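Local coordinates for protein Phosphoglucosamine/phosphogalactosamine mutase (PDB 2F7L) that interconverts the 6-phosphates and 1-phosphates of glucosamine and galactosamine, using one bound magnesium ion, in the route to UDP-N-acetylglucosamine and UDP-N-acetylgalactosamine, at residues G43-R47 with A180-G184. Residues are numbered along the deposited sequence; the frame is centred on the assembly and turned at random.
Sequences GRDVR and ANSVG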
loop_
_atom_site.group_PDB
_atom_site.type_symbol
_atom_site.label_atom_id
_atom_site.label_comp_id
_atom_site.label_asym_id
_atom_site.label_seq_id
_atom_site.Cartn_x
_atom_site.Cartn_y
_atom_site.Cartn_z
ATOM N N GLY A 43 -17.503 0.607 -2.322
ATOM C CA GLY A 43 -16.986 1.976 -2.321
ATOM C C GLY A 43 -16.057 2.200 -3.500
ATOM O O GLY A 43 -15.801 1.255 -4.240
ATOM N N ARG A 44 -15.539 3.416 -3.684
ATOM C CA ARG A 44 -14.653 3.690 -4.835
ATOM C C ARG A 44 -13.676 4.844 -4.667
ATOM O O ARG A 44 -13.874 5.732 -3.842
ATOM C CB ARG A 44 -15.480 3.977 -6.089
ATOM C CG ARG A 44 -16.049 5.383 -6.147
ATOM C CD ARG A 44 -16.998 5.497 -7.317
ATOM N NE ARG A 44 -16.809 6.741 -8.050
ATOM C CZ ARG A 44 -17.490 7.860 -7.817
ATOM N NH1 ARG A 44 -18.425 7.889 -6.860
ATOM N NH2 ARG A 44 -17.233 8.954 -8.539
ATOM N N ASP A 45 -12.609 4.825 -5.450
ATOM C CA ASP A 45 -11.676 5.916 -5.377
ATOM C C ASP A 45 -12.123 6.925 -6.443
ATOM O O ASP A 45 -13.269 6.904 -6.893
ATOM C CB ASP A 45 -10.244 5.433 -5.593
ATOM C CG ASP A 45 -9.958 5.052 -7.029
ATOM O OD1 ASP A 45 -10.841 5.244 -7.900
ATOM O OD2 ASP A 45 -8.836 4.565 -7.280
ATOM N N VAL A 46 -11.244 7.800 -6.884
ATOM C CA VAL A 46 -11.700 8.804 -7.824
ATOM C C VAL A 46 -11.681 8.470 -9.305
ATOM O O VAL A 46 -12.236 9.213 -10.100
ATOM C CB VAL A 46 -10.904 10.131 -7.598
ATOM C CG1 VAL A 46 -9.521 10.044 -8.252
ATOM C CG2 VAL A 46 -11.691 11.316 -8.121
ATOM N N ARG A 47 -11.088 7.347 -9.671
ATOM C CA ARG A 47 -10.911 6.980 -11.080
ATOM C C ARG A 47 -12.018 7.066 -12.137
ATOM O O ARG A 47 -13.199 7.058 -11.859
ATOM C CB ARG A 47 -10.263 5.597 -11.151
ATOM C CG ARG A 47 -8.880 5.563 -10.586
ATOM C CD ARG A 47 -8.472 4.153 -10.268
ATOM N NE ARG A 47 -7.139 4.105 -9.670
ATOM C CZ ARG A 47 -6.006 4.363 -10.329
ATOM N NH1 ARG A 47 -6.036 4.686 -11.623
ATOM N NH2 ARG A 47 -4.842 4.307 -9.683
ATOM N N ALA A 180 -2.977 13.628 -4.550
ATOM C CA ALA A 180 -2.931 13.249 -5.962
ATOM C C ALA A 180 -4.258 13.351 -6.697
ATOM O O ALA A 180 -4.611 12.490 -7.492
ATOM C CB ALA A 180 -2.361 11.831 -6.108
ATOM N N ASN A 181 -4.985 14.423 -6.442
ATOM C CA ASN A 181 -6.269 14.646 -7.099
ATOM C C ASN A 181 -7.292 13.560 -6.806
ATOM O O ASN A 181 -8.309 13.444 -7.498
ATOM C CB ASN A 181 -6.040 14.771 -8.591
ATOM C CG ASN A 181 -5.315 16.027 -8.935
ATOM O OD1 ASN A 181 -4.287 16.019 -9.624
ATOM N ND2 ASN A 181 -5.845 17.133 -8.456
ATOM N N SER A 182 -7.031 12.787 -5.760
ATOM C CA SER A 182 -7.925 11.726 -5.407
ATOM C C SER A 182 -8.481 11.650 -3.979
ATOM O O SER A 182 -8.213 12.460 -3.084
ATOM C CB SER A 182 -7.272 10.404 -5.766
ATOM O OG SER A 182 -8.153 9.332 -5.497
ATOM N N VAL A 183 -9.272 10.612 -3.801
ATOM C CA VAL A 183 -9.978 10.285 -2.582
ATOM C C VAL A 183 -9.255 10.557 -1.245
ATOM O O VAL A 183 -9.889 10.721 -0.204
ATOM C CB VAL A 183 -10.469 8.805 -2.751
ATOM C CG1 VAL A 183 -9.830 7.881 -1.734
ATOM C CG2 VAL A 183 -11.990 8.767 -2.747
ATOM N N GLY A 184 -7.933 10.625 -1.265
ATOM C CA GLY A 184 -7.202 10.884 -0.030
ATOM C C GLY A 184 -7.480 12.282 0.505
ATOM O O GLY A 184 -7.264 12.565 1.678
#
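At the seam between the first two alpha/beta/alpha domains of this phosphohexose mutase, Val46 packs on Ser182 and, beside it, Val183 packs on the backbone of Arg44 and Asp45; one loop lies just past the end of strand 39-44, the other between strand 174-178 and helix 188-194. Val46 points its isopropyl group at residues 181-183: CG1 rests against the hydroxymethyl group of Ser182, 3.4 Å from CB, and lies 3.7 Å from the backbone O of Asn181. The valine torsion (chi1 79°), which sets CG1 between its own N and C, leaves this branch facing Ser182. In return Val183 lays CG2 along the opposing backbone, 3.7 Å from Arg44 O and 3.9 Å from Asp45 CA; Met73 and Pro75 also touch its side chain. Ser182 OG, buried beside Val46, hydrogen-bonds with Gly242 O, which ties the seam to the loop of Asp241, Asp243 and Asp245, the probable magnesium ligands.

Asp45 turns its carboxylate away from residues 180-184. OD1 takes the N-H of Arg47 at 2.8 Å in an Asx turn, met from above the carboxylate plane, and OD2 forms a salt bridge to Arg47 NE at 3.0 Å and a hydrogen bond with Thr95 OG1. Arg47 NH2 in turn bonds to the backbone O of Ser97, by similarity the catalytic phosphoserine, unmodified here. Across the seam, methyl groups meet backbone and a serine side chain without directional hydrogen bonds; the Asp45-Thr95 and Arg47-Ser97 bonds are consistent with fixing the first loop beside the active site.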